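Local coordinates for protein HTP-2 (Caenorhabditis elegans, PDB 4TZM), which binds a closure-motif peptide of HTP-3 through its HORMA domain and probably helps to build the meiotic chromosome axis, at residues S109-E114 against T219-P224; L199-T202 against N208-I211; V53-N58 against S75-S80. One frame throughout, in Å; residues are numbered along the deposited sequence.

Contact 1: S109-E114 against T219-P224; sequences SLVVTE and TFYTLP
Tyr-221 brings its ring up to Val-111 and Ser-109, and nearly all of the packing here passes through that one side chain. At the near end of the ring, Val-111 CG2 sits 3.8 Å from Tyr-221 CD2, the two side chains crossing at a slant. Farther out, Ser-109 OG is 3.5 Å from Tyr-221 CE2, and Ser-109 CB lies 3.7 Å from the same carbon. A chi1 of 64° tucks Tyr-221 CG between its backbone N and carbonyl carbon, which turns the ring in toward the strand. Its hydroxyl continues past Ser-109 to hydrogen-bond with Glu-107 OE2 on the same strand. Both Ser-109 and Val-111 are held in place by backbone bonds to strand 193-201.

In this HORMA domain, 219-224 probably belongs to the safety belt, the C-terminal part that wraps round a bound closure motif, here pressing on the core sheet.

The fit slackens toward Phe-220, whose CZ comes no nearer to Ser-109 OG than 4.5 Å. That ring has other partners: Tyr-221 CD2 stands 3.7 Å above its plane, over the centre, and an aromatic ring of the bound peptide meets it with planes about 10° apart. Beyond Tyr-221 the segment runs out to solvent at Thr-222, clear of 109-114.

Contact 2: L199-T202 against N208-I211; sequences LKYT and NFRI
The hydroxyl of Tyr-201 takes the backbone N-H of Ile-211, with N to OH at 3.0 Å and an almost straight N-H...O angle of 173°. Ile-211 N lies at the ring edge, in the plane of the tyrosine. The bond helps close a short loop of chain back on the end of strand 193-201, the edge strand that receives the closure motif in this HORMA domain; 208-211 probably opens the safety belt.

Apolar groups gather round the bond. Ile-211 and Tyr-201 run alongside each other, head to tail, bringing Ile-211 CG1 to 3.6 Å from Tyr-201 CE2. Leu-199 and Ile-211 meet tip to tip, where Leu-199 CD2 lies 3.7 Å from Ile-211 CD1. Leu-199 also puts CD1 3.6 Å above one face of the Tyr-201 ring, toward the rim. Phe-209 comes in more loosely, its CE2 4.1 Å from Tyr-201 CE2.

One shell out, Ile-211 packs on Ala-95 and Ala-99 of helix 84-102 and on Leu-105, which Leu-199 also touches. Phe-209 meets Phe-104 edge-to-face while its carbonyl O accepts a hydrogen bond from a basic side chain of the bound peptide, a strand of which pairs antiparallel with Leu-199 and Lys-200 and so extends the sheet. Arg-210 sends its guanidinium away, NH1 bonding to Phe-214 O, yet its aliphatic root stays close: Arg-210 CG rests 3.6 Å from Tyr-201 OH.

Contact 3: V53-N58 against S75-S80; sequences VLRQRN and SCMTLS
Arg-55 and Met-77 run abreast, both heading outward in one direction, where the C-terminal turn of helix 35-56 packs across strand 75-79. That strand belongs to the two-stranded antiparallel hairpin with 65-69, here laid against a helix of the HORMA core.

Following Arg-55 outward, CB starts 4.0 Å from Met-77 CB. With CG anti to the backbone N (chi1 171°), the next carbon swings over to the strand, and CG is 3.7 Å from both Met-77 CB and Met-77 CG. The chain then bends at chi2 and again at chi3, leading CD and NE away from the methionine and turning the guanidinium back over the helix end. There NH1 makes a weak hydrogen bond with Leu-60 O.

Next to this pair a second meeting is apolar and buried: Leu-54 and Leu-79 meet nearly perpendicular, CD1 to CD1 at 4.0 Å. Phe-65 of the partner strand touches all four of these side chains, and Ile-89 of helix 84-102 reaches both leucines. Leu-79 is further tied to the helix through Ser-51 OG at its N and Tyr-47 OH at its O.

The helix ends in a Schellman motif at Asn-58, whose N bonds to Arg-55 O. On the other flank a water bridges the segments, donating to Gln-56 OE1 at 2.8 Å and accepting from Met-77 N at 3.0 Å.

Overall arrangement
From the N terminus, helix 35-56 is followed by the hairpin, and contact 3 closes this first, short loop by laying 75-80 back on 53-58. It is complete before strand 105-113 begins, so it stands in series with the others. Contact 1 then closes a long loop, from 109-114 to 219-224, and contact 2 nests inside it, joining the end of strand 193-201 to the chain just beyond. Contacts 1 and 2 lie on neighbouring strands of the main sheet and touch where Phe-220 packs on Leu-199 and Lys-200. Leu-110 packs on Val-53 and Leu-54, so strand 105-113 joins contact 1 on one face to contact 3 on the other.

Contact 1: S109-E114 against T219-P224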
# COMPACT_ATOMS: atom_id res chain seq x y z
N SER A 109 0.37 5.31 -5.96
CA SER A 109 1.69 5.78 -5.58
C SER A 109 1.64 7.08 -4.78
O SER A 109 0.85 7.98 -5.07
CB SER A 109 2.56 5.97 -6.82
OG SER A 109 2.88 4.73 -7.41
N LEU A 110 2.49 7.14 -3.77
CA LEU A 110 2.77 8.38 -3.06
C LEU A 110 3.91 9.08 -3.78
O LEU A 110 5.04 8.59 -3.79
CB LEU A 110 3.12 8.13 -1.60
CG LEU A 110 3.59 9.36 -0.84
CD1 LEU A 110 2.57 10.49 -0.99
CD2 LEU A 110 3.81 9.05 0.63
N VAL A 111 3.62 10.23 -4.38
CA VAL A 111 4.58 10.90 -5.26
C VAL A 111 5.05 12.23 -4.69
O VAL A 111 4.25 13.11 -4.39
CB VAL A 111 3.97 11.13 -6.65
CG1 VAL A 111 4.88 12.00 -7.50
CG2 VAL A 111 3.69 9.80 -7.33
N VAL A 112 6.37 12.38 -4.54
CA VAL A 112 6.94 13.61 -4.01
C VAL A 112 7.69 14.39 -5.10
O VAL A 112 8.56 13.85 -5.78
CB VAL A 112 7.90 13.33 -2.84
CG1 VAL A 112 8.41 14.63 -2.25
CG2 VAL A 112 7.20 12.50 -1.78
N THR A 113 7.32 15.65 -5.26
CA THR A 113 7.94 16.53 -6.24
C THR A 113 8.38 17.83 -5.58
O THR A 113 7.84 18.21 -4.54
CB THR A 113 6.99 16.87 -7.41
OG1 THR A 113 5.80 17.49 -6.89
CG2 THR A 113 6.62 15.62 -8.18
N GLU A 114 9.35 18.52 -6.18
CA GLU A 114 9.80 19.81 -5.65
C GLU A 114 8.74 20.89 -5.87
O GLU A 114 8.45 21.69 -4.98
CB GLU A 114 11.13 20.22 -6.27
CG GLU A 114 11.15 20.21 -7.79
CD GLU A 114 12.45 20.75 -8.36
OE1 GLU A 114 13.30 21.22 -7.57
OE2 GLU A 114 12.63 20.70 -9.60
N THR A 219 -1.64 12.31 -17.13
CA THR A 219 -0.26 12.23 -16.67
C THR A 219 -0.16 11.48 -15.35
O THR A 219 -0.92 11.73 -14.41
CB THR A 219 0.37 13.63 -16.51
OG1 THR A 219 -0.60 14.53 -15.95
CG2 THR A 219 0.82 14.18 -17.86
N PHE A 220 0.80 10.55 -15.28
CA PHE A 220 1.06 9.78 -14.07
C PHE A 220 2.25 10.40 -13.34
O PHE A 220 2.15 11.51 -12.81
CB PHE A 220 1.35 8.32 -14.42
CG PHE A 220 1.11 7.35 -13.28
CD1 PHE A 220 0.37 7.72 -12.18
CD2 PHE A 220 1.64 6.07 -13.33
CE1 PHE A 220 0.15 6.83 -11.14
CE2 PHE A 220 1.43 5.18 -12.29
CZ PHE A 220 0.68 5.56 -11.20
N TYR A 221 3.37 9.69 -13.31
CA TYR A 221 4.64 10.25 -12.85
C TYR A 221 5.79 9.69 -13.68
O TYR A 221 5.70 8.60 -14.23
CB TYR A 221 4.86 9.98 -11.36
CG TYR A 221 5.01 8.51 -10.99
CD1 TYR A 221 6.23 7.86 -11.10
CD2 TYR A 221 3.93 7.79 -10.51
CE1 TYR A 221 6.37 6.53 -10.77
CE2 TYR A 221 4.05 6.46 -10.17
CZ TYR A 221 5.27 5.83 -10.30
OH TYR A 221 5.40 4.50 -9.96
N THR A 222 6.87 10.45 -13.76
CA THR A 222 8.07 10.01 -14.46
C THR A 222 9.25 10.04 -13.50
O THR A 222 9.23 10.77 -12.50
CB THR A 222 8.36 10.88 -15.70
OG1 THR A 222 7.16 11.04 -16.47
CG2 THR A 222 9.44 10.26 -16.58
N LEU A 223 10.27 9.24 -13.78
CA LEU A 223 11.44 9.17 -12.92
C LEU A 223 12.66 9.79 -13.60
O LEU A 223 12.69 9.93 -14.82
CB LEU A 223 11.74 7.71 -12.55
CG LEU A 223 10.59 6.89 -11.99
CD1 LEU A 223 11.01 5.44 -11.81
CD2 LEU A 223 10.12 7.48 -10.67
N PRO A 224 13.65 10.20 -12.80
CA PRO A 224 14.96 10.54 -13.36
C PRO A 224 15.61 9.30 -13.98
O PRO A 224 15.13 8.19 -13.74
CB PRO A 224 15.76 11.03 -12.15
CG PRO A 224 14.72 11.47 -11.18
CD PRO A 224 13.57 10.54 -11.37

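Contact 2: L199-T202 against N208-I211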
# COMPACT_ATOMS: atom_id res chain seq x y z
N LEU A 199 -2.74 7.55 -9.04
CA LEU A 199 -3.06 6.15 -9.29
C LEU A 199 -3.28 5.84 -10.77
O LEU A 199 -3.45 6.74 -11.59
CB LEU A 199 -4.29 5.73 -8.46
CG LEU A 199 -5.63 6.46 -8.59
CD1 LEU A 199 -6.42 5.98 -9.79
CD2 LEU A 199 -6.44 6.27 -7.32
N LYS A 200 -3.27 4.56 -11.09
CA LYS A 200 -3.48 4.10 -12.45
C LYS A 200 -4.59 3.07 -12.47
O LYS A 200 -4.55 2.08 -11.74
CB LYS A 200 -2.19 3.52 -13.03
CG LYS A 200 -2.31 2.96 -14.43
CD LYS A 200 -0.99 2.36 -14.89
CE LYS A 200 -1.09 1.78 -16.29
NZ LYS A 200 0.18 1.10 -16.68
N TYR A 201 -5.60 3.30 -13.31
CA TYR A 201 -6.71 2.37 -13.45
C TYR A 201 -6.29 1.18 -14.31
O TYR A 201 -5.36 1.29 -15.11
CB TYR A 201 -7.93 3.06 -14.06
CG TYR A 201 -8.53 4.18 -13.22
CD1 TYR A 201 -8.06 5.48 -13.32
CD2 TYR A 201 -9.58 3.93 -12.34
CE1 TYR A 201 -8.61 6.50 -12.56
CE2 TYR A 201 -10.14 4.94 -11.58
CZ TYR A 201 -9.65 6.23 -11.69
OH TYR A 201 -10.20 7.24 -10.94
N THR A 202 -6.97 0.06 -14.13
CA THR A 202 -6.74 -1.10 -14.99
C THR A 202 -7.48 -0.93 -16.31
O THR A 202 -8.30 -0.01 -16.46
CB THR A 202 -7.20 -2.41 -14.31
OG1 THR A 202 -8.59 -2.32 -14.00
CG2 THR A 202 -6.41 -2.66 -13.04
N ASN A 208 -16.83 5.49 -16.86
CA ASN A 208 -17.68 6.21 -15.92
C ASN A 208 -17.31 5.94 -14.46
O ASN A 208 -17.71 6.68 -13.56
CB ASN A 208 -19.15 5.87 -16.15
CG ASN A 208 -19.48 4.43 -15.81
OD1 ASN A 208 -18.71 3.52 -16.11
ND2 ASN A 208 -20.63 4.21 -15.18
N PHE A 209 -16.53 4.89 -14.23
CA PHE A 209 -16.05 4.58 -12.89
C PHE A 209 -14.88 5.48 -12.53
O PHE A 209 -13.86 5.49 -13.22
CB PHE A 209 -15.64 3.11 -12.77
CG PHE A 209 -15.01 2.77 -11.44
CD1 PHE A 209 -15.81 2.46 -10.35
CD2 PHE A 209 -13.63 2.77 -11.28
CE1 PHE A 209 -15.23 2.15 -9.12
CE2 PHE A 209 -13.05 2.46 -10.06
CZ PHE A 209 -13.86 2.15 -8.98
N ARG A 210 -15.01 6.23 -11.44
CA ARG A 210 -13.93 7.09 -10.98
C ARG A 210 -13.76 6.94 -9.48
O ARG A 210 -14.74 6.87 -8.73
CB ARG A 210 -14.20 8.55 -11.34
CG ARG A 210 -13.06 9.49 -10.98
CD ARG A 210 -13.41 10.93 -11.29
NE ARG A 210 -14.56 11.40 -10.52
CZ ARG A 210 -14.48 11.94 -9.31
NH1 ARG A 210 -13.30 12.07 -8.71
NH2 ARG A 210 -15.57 12.34 -8.68
N ILE A 211 -12.51 6.88 -9.03
CA ILE A 211 -12.25 6.74 -7.61
C ILE A 211 -12.43 8.10 -6.93
O ILE A 211 -11.93 9.12 -7.40
CB ILE A 211 -10.84 6.17 -7.37
CG1 ILE A 211 -10.76 4.78 -8.00
CG2 ILE A 211 -10.53 6.11 -5.89
CD1 ILE A 211 -9.37 4.19 -8.05

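Contact 3: V53-N58 against S75-S80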
# COMPACT_ATOMS: atom_id res chain seq x y z
N VAL A 53 4.67 5.37 5.71
CA VAL A 53 5.54 6.14 4.82
C VAL A 53 5.42 7.64 5.08
O VAL A 53 6.43 8.33 5.21
CB VAL A 53 5.23 5.88 3.34
CG1 VAL A 53 6.09 6.77 2.46
CG2 VAL A 53 5.45 4.42 3.00
N LEU A 54 4.18 8.13 5.16
CA LEU A 54 3.94 9.55 5.44
C LEU A 54 4.60 9.99 6.74
O LEU A 54 5.23 11.05 6.80
CB LEU A 54 2.44 9.84 5.48
CG LEU A 54 1.66 9.84 4.17
CD1 LEU A 54 0.17 9.97 4.44
CD2 LEU A 54 2.13 10.96 3.25
N ARG A 55 4.46 9.18 7.79
CA ARG A 55 5.03 9.54 9.09
C ARG A 55 6.55 9.41 9.10
O ARG A 55 7.25 10.36 9.44
CB ARG A 55 4.42 8.68 10.19
CG ARG A 55 5.10 8.83 11.55
CD ARG A 55 4.87 10.21 12.15
NE ARG A 55 6.06 10.66 12.88
CZ ARG A 55 6.83 11.67 12.48
NH1 ARG A 55 6.53 12.36 11.39
NH2 ARG A 55 7.90 12.00 13.20
N GLN A 56 7.04 8.24 8.70
CA GLN A 56 8.47 7.93 8.78
C GLN A 56 9.33 8.86 7.91
O GLN A 56 10.48 9.15 8.26
CB GLN A 56 8.71 6.47 8.39
CG GLN A 56 9.58 5.68 9.37
CD GLN A 56 8.99 5.61 10.76
OE1 GLN A 56 7.80 5.34 10.94
NE2 GLN A 56 9.83 5.85 11.77
N ARG A 57 8.78 9.32 6.80
CA ARG A 57 9.49 10.27 5.94
C ARG A 57 9.25 11.71 6.38
O ARG A 57 9.71 12.65 5.74
CB ARG A 57 9.07 10.08 4.47
CG ARG A 57 9.69 8.86 3.81
CD ARG A 57 11.21 8.91 3.88
NE ARG A 57 11.79 9.71 2.81
CZ ARG A 57 12.98 10.30 2.89
NH1 ARG A 57 13.71 10.19 4.00
NH2 ARG A 57 13.45 11.02 1.88
N ASN A 58 8.51 11.86 7.48
CA ASN A 58 8.25 13.16 8.09
C ASN A 58 7.51 14.10 7.13
O ASN A 58 7.69 15.31 7.15
CB ASN A 58 9.56 13.80 8.57
CG ASN A 58 9.34 14.92 9.58
OD1 ASN A 58 9.39 16.10 9.23
ND2 ASN A 58 9.08 14.54 10.83
N SER A 75 5.40 -1.74 16.33
CA SER A 75 4.42 -0.66 16.31
C SER A 75 4.58 0.21 15.07
O SER A 75 5.61 0.17 14.40
CB SER A 75 4.56 0.20 17.56
OG SER A 75 5.70 1.04 17.47
N CYS A 76 3.56 1.00 14.78
CA CYS A 76 3.59 1.91 13.64
C CYS A 76 2.63 3.07 13.89
O CYS A 76 1.80 3.02 14.80
CB CYS A 76 3.22 1.17 12.36
SG CYS A 76 1.62 0.33 12.41
N MET A 77 2.76 4.11 13.08
CA MET A 77 1.88 5.27 13.19
C MET A 77 0.85 5.28 12.06
O MET A 77 1.20 5.39 10.89
CB MET A 77 2.70 6.57 13.16
CG MET A 77 3.76 6.67 14.26
SD MET A 77 3.08 6.57 15.93
CE MET A 77 2.28 8.16 16.09
N THR A 78 -0.42 5.15 12.42
CA THR A 78 -1.52 5.19 11.44
C THR A 78 -2.25 6.52 11.51
O THR A 78 -2.42 7.09 12.59
CB THR A 78 -2.53 4.06 11.67
OG1 THR A 78 -3.11 4.18 12.98
CG2 THR A 78 -1.86 2.70 11.53
N LEU A 79 -2.70 7.01 10.35
CA LEU A 79 -3.41 8.29 10.28
C LEU A 79 -4.61 8.31 11.22
O LEU A 79 -5.35 7.33 11.32
CB LEU A 79 -3.84 8.58 8.84
CG LEU A 79 -2.74 9.02 7.88
CD1 LEU A 79 -3.17 8.84 6.43
CD2 LEU A 79 -2.33 10.46 8.14
N SER A 80 -4.79 9.42 11.93
CA SER A 80 -5.84 9.54 12.93
C SER A 80 -7.13 10.09 12.32
O SER A 80 -7.11 11.06 11.57
CB SER A 80 -5.39 10.43 14.09
OG SER A 80 -6.39 10.51 15.09
O HOH W 1 5.36 4.12 11.65